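Local coordinates for protein arylesterase (Sulfolobus solfataricus, PDB 5L2P) that hydrolyses a broad range of aromatic esters and aryl dialkyl phosphates such as paraoxon, working as a serine esterase of the GDXG lipolytic family, at residues P123-D128 against K215-D220; N131-A136 against D148-F153. All blocks are in the same frame, centred on the assembly; numbering follows the deposited sequence.

Interaction 1 of 2, residues P123-D128 against K215-D220; sequences PTAVYD and KMYIRD
Tyr217 reaches across to the first turn of helix 124-138 with its phenol oxygen leading. Its OH lies 3.5 Å from Val126 CG2. Ala125 CB follows at 3.9 Å from Tyr217 OH. The same methyl also approaches the ring obliquely, 4.2 Å from Tyr217 CE1. The side chains of Tyr217 and Val126 meet at about a right angle, and of the valine branches it is CG2 that comes up to the hydroxyl. More loosely, Pro123 CD rests over one face of the Arg219 guanidinium, near its rim, 4.1 Å from Arg219 NH1. No hydrogen bond links the two segments. In this alpha/beta hydrolase the contact joins the N-cap and first turn of helix 124-138 to the end of helix 212-217 and the residues just after it, with the tyrosine side chain about 11 Å from that of Ser156, the inferred nucleophile. Tyr217 extends with CG anti to the backbone N (chi1 -178°), and its ring stacks with Trp86. Arg219 NH2 is engaged in a salt bridge with Asp223 OD1. Lys121 NZ hydrogen-bonds the carbonyl oxygens of Met216 and Ile218, while Val126 also packs on Leu161, Ala164 and Leu168 of helix 157-171.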
loop_
_atom_site.group_PDB
_atom_site.type_symbol
_atom_site.label_atom_id
_atom_site.label_comp_id
_atom_site.label_asym_id
_atom_site.label_seq_id
_atom_site.Cartn_x
_atom_site.Cartn_y
_atom_site.Cartn_z
ATOM N N PRO A 123 -2.485 -5.114 -34.657
ATOM C CA PRO A 123 -3.596 -5.653 -33.858
ATOM C C PRO A 123 -4.119 -7.056 -34.278
ATOM O O PRO A 123 -5.270 -7.364 -34.009
ATOM C CB PRO A 123 -4.686 -4.589 -34.080
ATOM C CG PRO A 123 -4.476 -4.210 -35.501
ATOM C CD PRO A 123 -2.987 -4.341 -35.801
ATOM N N THR A 124 -3.282 -7.888 -34.889
ATOM C CA THR A 124 -3.723 -9.163 -35.461
ATOM C C THR A 124 -4.397 -10.061 -34.441
ATOM O O THR A 124 -5.516 -10.512 -34.659
ATOM C CB THR A 124 -2.532 -9.947 -36.077
ATOM O OG1 THR A 124 -1.851 -9.145 -37.041
ATOM C CG2 THR A 124 -2.997 -11.237 -36.787
ATOM N N ALA A 125 -3.740 -10.288 -33.304
ATOM C CA ALA A 125 -4.331 -11.085 -32.190
ATOM C C ALA A 125 -5.706 -10.597 -31.743
ATOM O O ALA A 125 -6.600 -11.406 -31.469
ATOM C CB ALA A 125 -3.406 -11.110 -30.978
ATOM N N VAL A 126 -5.890 -9.274 -31.685
ATOM C CA VAL A 126 -7.160 -8.717 -31.215
ATOM C C VAL A 126 -8.274 -9.036 -32.196
ATOM O O VAL A 126 -9.384 -9.432 -31.805
ATOM C CB VAL A 126 -7.091 -7.193 -31.008
ATOM C CG1 VAL A 126 -8.446 -6.664 -30.533
ATOM C CG2 VAL A 126 -5.977 -6.854 -30.016
ATOM N N TYR A 127 -7.980 -8.851 -33.474
ATOM C CA TYR A 127 -8.968 -9.163 -34.516
ATOM C C TYR A 127 -9.211 -10.658 -34.720
ATOM O O TYR A 127 -10.343 -11.038 -35.047
ATOM C CB TYR A 127 -8.607 -8.479 -35.824
ATOM C CG TYR A 127 -8.881 -6.996 -35.766
ATOM C CD1 TYR A 127 -10.190 -6.524 -35.638
ATOM C CD2 TYR A 127 -7.844 -6.067 -35.813
ATOM C CE1 TYR A 127 -10.455 -5.169 -35.551
ATOM C CE2 TYR A 127 -8.108 -4.692 -35.748
ATOM C CZ TYR A 127 -9.414 -4.262 -35.607
ATOM O OH TYR A 127 -9.717 -2.938 -35.537
ATOM N N ASP A 128 -8.187 -11.488 -34.510
ATOM C CA ASP A 128 -8.386 -12.937 -34.569
ATOM C C ASP A 128 -9.364 -13.388 -33.499
ATOM O O ASP A 128 -10.234 -14.227 -33.763
ATOM C CB ASP A 128 -7.064 -13.728 -34.386
ATOM C CG ASP A 128 -6.223 -13.788 -35.653
ATOM O OD1 ASP A 128 -6.622 -13.237 -36.697
ATOM O OD2 ASP A 128 -5.122 -14.351 -35.588
ATOM N N LYS A 215 7.508 -4.744 -27.110
ATOM C CA LYS A 215 8.283 -4.377 -28.306
ATOM C C LYS A 215 8.066 -5.339 -29.475
ATOM O O LYS A 215 8.070 -4.927 -30.633
ATOM C CB LYS A 215 9.779 -4.355 -28.005
ATOM C CG LYS A 215 10.260 -3.147 -27.231
ATOM C CD LYS A 215 11.754 -3.267 -26.973
ATOM C CE LYS A 215 12.284 -2.103 -26.133
ATOM N NZ LYS A 215 12.560 -0.893 -26.966
ATOM N N MET A 216 7.892 -6.619 -29.164
ATOM C CA MET A 216 7.665 -7.650 -30.182
ATOM C C MET A 216 6.252 -7.592 -30.748
ATOM O O MET A 216 6.045 -7.864 -31.915
ATOM C CB MET A 216 7.908 -9.024 -29.580
ATOM C CG MET A 216 9.326 -9.193 -29.094
ATOM S SD MET A 216 10.292 -10.101 -30.299
ATOM C CE MET A 216 9.856 -11.779 -29.823
ATOM N N TYR A 217 5.294 -7.208 -29.910
ATOM C CA TYR A 217 3.875 -7.182 -30.269
ATOM C C TYR A 217 3.489 -5.912 -31.003
ATOM O O TYR A 217 2.809 -5.993 -32.030
ATOM C CB TYR A 217 3.040 -7.370 -29.009
ATOM C CG TYR A 217 1.550 -7.405 -29.204
ATOM C CD1 TYR A 217 0.983 -8.250 -30.145
ATOM C CD2 TYR A 217 0.696 -6.603 -28.404
ATOM C CE1 TYR A 217 -0.390 -8.287 -30.312
ATOM C CE2 TYR A 217 -0.659 -6.637 -28.571
ATOM C CZ TYR A 217 -1.202 -7.475 -29.522
ATOM O OH TYR A 217 -2.572 -7.524 -29.694
ATOM N N ILE A 218 3.938 -4.751 -30.513
ATOM C CA ILE A 218 3.565 -3.465 -31.137
ATOM C C ILE A 218 4.415 -3.127 -32.358
ATOM O O ILE A 218 5.536 -3.616 -32.499
ATOM C CB ILE A 218 3.571 -2.266 -30.148
ATOM C CG1 ILE A 218 4.987 -1.964 -29.650
ATOM C CG2 ILE A 218 2.580 -2.528 -29.016
ATOM C CD1 ILE A 218 5.039 -0.689 -28.841
ATOM N N ARG A 219 3.858 -2.303 -33.245
ATOM C CA ARG A 219 4.536 -1.904 -34.482
ATOM C C ARG A 219 5.511 -0.769 -34.219
ATOM O O ARG A 219 6.627 -0.766 -34.703
ATOM C CB ARG A 219 3.515 -1.477 -35.531
ATOM C CG ARG A 219 2.582 -2.610 -35.946
ATOM C CD ARG A 219 1.385 -2.116 -36.721
ATOM N NE ARG A 219 0.466 -1.389 -35.848
ATOM C CZ ARG A 219 -0.714 -0.941 -36.225
ATOM N NH1 ARG A 219 -1.125 -1.140 -37.456
ATOM N NH2 ARG A 219 -1.485 -0.309 -35.365
ATOM N N ASP A 220 5.044 0.232 -33.487
ATOM C CA ASP A 220 5.857 1.369 -33.089
ATOM C C ASP A 220 5.254 2.025 -31.846
ATOM O O ASP A 220 4.210 1.568 -31.336
ATOM C CB ASP A 220 5.972 2.381 -34.237
ATOM C CG ASP A 220 4.625 2.893 -34.719
ATOM O OD1 ASP A 220 3.855 3.444 -33.914
ATOM O OD2 ASP A 220 4.350 2.750 -35.927
#

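Interaction 2 of 2, residues N131-A136 against D148-F153; sequences NAIVWA and DKIATF
Ile133 makes both side-chain contacts between helix 124-138 and strand 150-155, and both are apolar. At the end of its longer branch, CD1 meets Thr152 CG2 at 3.7 Å, the two side chains crossing at about a right angle. The shorter branch makes a looser approach, with Ile133 CG2 4.5 Å from Ile150 CG2. The isoleucine thus spans two strand residues separated by Ala151. Its CG1 stands anti to the carbonyl carbon (chi1 -63°), which places CG2 anti to the backbone N and sends the two branches to different strand partners. Backbone separation agrees with packing through side chains alone: Ile133 CA and Ile150 CA, the nearest pair, are 8.3 Å apart. This is the helix-on-sheet layer of the alpha/beta hydrolase fold. Strand 108-112, helix 124-138 and the parallel strand 150-155 form a beta-alpha-beta crossover that passes over the intervening strand 77-81, and strand 150-155 leads to Ser156, the inferred nucleophile. No hydrogen bond passes between helix and strand; in the sheet, the backbones of Ala151 and Thr152 pair with Met79 and Ala178 respectively. Ile133 also touches Met79 of strand 77-81 and Leu174.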
loop_
_atom_site.group_PDB
_atom_site.type_symbol
_atom_site.label_atom_id
_atom_site.label_comp_id
_atom_site.label_asym_id
_atom_site.label_seq_id
_atom_site.Cartn_x
_atom_site.Cartn_y
_atom_site.Cartn_z
ATOM N N ASN A 131 -12.987 -11.946 -34.364
ATOM C CA ASN A 131 -13.586 -12.781 -35.444
ATOM C C ASN A 131 -14.037 -14.153 -34.971
ATOM O O ASN A 131 -15.033 -14.674 -35.458
ATOM C CB ASN A 131 -12.650 -12.935 -36.663
ATOM C CG ASN A 131 -12.468 -11.620 -37.418
ATOM O OD1 ASN A 131 -13.330 -10.725 -37.378
ATOM N ND2 ASN A 131 -11.325 -11.477 -38.077
ATOM N N ALA A 132 -13.309 -14.744 -34.027
ATOM C CA ALA A 132 -13.746 -16.013 -33.413
ATOM C C ALA A 132 -15.066 -15.843 -32.603
ATOM O O ALA A 132 -15.902 -16.732 -32.605
ATOM C CB ALA A 132 -12.639 -16.582 -32.558
ATOM N N ILE A 133 -15.256 -14.704 -31.945
ATOM C CA ILE A 133 -16.527 -14.415 -31.234
ATOM C C ILE A 133 -17.676 -14.243 -32.223
ATOM O O ILE A 133 -18.763 -14.781 -32.016
ATOM C CB ILE A 133 -16.440 -13.133 -30.370
ATOM C CG1 ILE A 133 -15.410 -13.284 -29.264
ATOM C CG2 ILE A 133 -17.799 -12.734 -29.759
ATOM C CD1 ILE A 133 -15.123 -11.961 -28.592
ATOM N N VAL A 134 -17.421 -13.486 -33.290
ATOM C CA VAL A 134 -18.409 -13.308 -34.350
ATOM C C VAL A 134 -18.769 -14.651 -34.996
ATOM O O VAL A 134 -19.932 -14.921 -35.232
ATOM C CB VAL A 134 -17.881 -12.338 -35.431
ATOM C CG1 VAL A 134 -18.782 -12.293 -36.656
ATOM C CG2 VAL A 134 -17.696 -10.960 -34.836
ATOM N N TRP A 135 -17.773 -15.503 -35.243
ATOM C CA TRP A 135 -18.025 -16.874 -35.777
ATOM C C TRP A 135 -18.910 -17.682 -34.852
ATOM O O TRP A 135 -19.837 -18.308 -35.301
ATOM C CB TRP A 135 -16.699 -17.610 -36.021
ATOM C CG TRP A 135 -16.856 -18.987 -36.479
ATOM C CD1 TRP A 135 -16.936 -19.390 -37.757
ATOM C CD2 TRP A 135 -16.991 -20.168 -35.669
ATOM N NE1 TRP A 135 -17.129 -20.747 -37.813
ATOM C CE2 TRP A 135 -17.153 -21.251 -36.547
ATOM C CE3 TRP A 135 -17.012 -20.409 -34.301
ATOM C CZ2 TRP A 135 -17.323 -22.563 -36.110
ATOM C CZ3 TRP A 135 -17.225 -21.720 -33.856
ATOM C CH2 TRP A 135 -17.359 -22.784 -34.762
ATOM N N ALA A 136 -18.624 -17.670 -33.560
ATOM C CA ALA A 136 -19.432 -18.407 -32.569
ATOM C C ALA A 136 -20.878 -17.926 -32.535
ATOM O O ALA A 136 -21.818 -18.738 -32.417
ATOM C CB ALA A 136 -18.823 -18.254 -31.186
ATOM N N ASP A 148 -27.320 -14.375 -26.692
ATOM C CA ASP A 148 -27.142 -13.339 -25.648
ATOM C C ASP A 148 -26.472 -13.882 -24.371
ATOM O O ASP A 148 -26.476 -13.195 -23.322
ATOM C CB ASP A 148 -28.453 -12.572 -25.354
ATOM C CG ASP A 148 -29.557 -13.470 -24.803
ATOM O OD1 ASP A 148 -29.389 -14.002 -23.677
ATOM O OD2 ASP A 148 -30.597 -13.618 -25.490
ATOM N N LYS A 149 -25.893 -15.090 -24.454
ATOM C CA LYS A 149 -25.151 -15.672 -23.328
ATOM C C LYS A 149 -23.710 -16.035 -23.695
ATOM O O LYS A 149 -23.204 -17.076 -23.316
ATOM C CB LYS A 149 -25.862 -16.895 -22.770
ATOM C CG LYS A 149 -27.198 -16.631 -22.139
ATOM C CD LYS A 149 -27.781 -17.958 -21.659
ATOM C CE LYS A 149 -29.180 -17.882 -21.081
ATOM N NZ LYS A 149 -29.212 -16.930 -19.974
ATOM N N ILE A 150 -23.043 -15.142 -24.411
ATOM C CA ILE A 150 -21.648 -15.297 -24.788
ATOM C C ILE A 150 -20.740 -14.485 -23.857
ATOM O O ILE A 150 -20.855 -13.255 -23.786
ATOM C CB ILE A 150 -21.422 -14.872 -26.254
ATOM C CG1 ILE A 150 -22.369 -15.665 -27.169
ATOM C CG2 ILE A 150 -19.956 -15.071 -26.638
ATOM C CD1 ILE A 150 -22.263 -15.319 -28.654
ATOM N N ALA A 151 -19.816 -15.165 -23.166
ATOM C CA ALA A 151 -18.854 -14.491 -22.297
ATOM C C ALA A 151 -17.426 -14.696 -22.811
ATOM O O ALA A 151 -17.154 -15.665 -23.543
ATOM C CB ALA A 151 -18.954 -15.048 -20.895
ATOM N N THR A 152 -16.509 -13.799 -22.414
ATOM C CA THR A 152 -15.120 -13.933 -22.713
ATOM C C THR A 152 -14.262 -14.132 -21.464
ATOM O O THR A 152 -14.572 -13.626 -20.392
ATOM C CB THR A 152 -14.611 -12.735 -23.506
ATOM O OG1 THR A 152 -14.890 -11.523 -22.805
ATOM C CG2 THR A 152 -15.222 -12.714 -24.928
ATOM N N PHE A 153 -13.166 -14.887 -21.608
ATOM C CA PHE A 153 -12.286 -15.235 -20.504
ATOM C C PHE A 153 -10.844 -15.283 -21.010
ATOM O O PHE A 153 -10.592 -15.678 -22.142
ATOM C CB PHE A 153 -12.725 -16.566 -19.935
ATOM C CG PHE A 153 -11.802 -17.128 -18.907
ATOM C CD1 PHE A 153 -10.731 -17.934 -19.299
ATOM C CD2 PHE A 153 -12.023 -16.906 -17.545
ATOM C CE1 PHE A 153 -9.862 -18.483 -18.358
ATOM C CE2 PHE A 153 -11.153 -17.436 -16.591
ATOM C CZ PHE A 153 -10.076 -18.249 -17.013
#

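How the interactions relate
Both contacts use helix 124-138, interaction 1 at its first turn and interaction 2 further along, with centres 20 Å apart and the second nested within the loop closed by the first. Interaction 2 lies wholly in the core, where aliphatic branches join helix to sheet. Interaction 1 ties the same helix to helix 212-217 and is mixed: its tyrosine, alanine and valine are buried, but its arginine is exposed. The chemistry follows this difference, since an aromatic hydroxyl and a guanidinium face take part at the helix start, whereas only methyl groups meet against the strand. The summed buried areas are similar, 176 Å² for interaction 1 against 151 Å² for interaction 2.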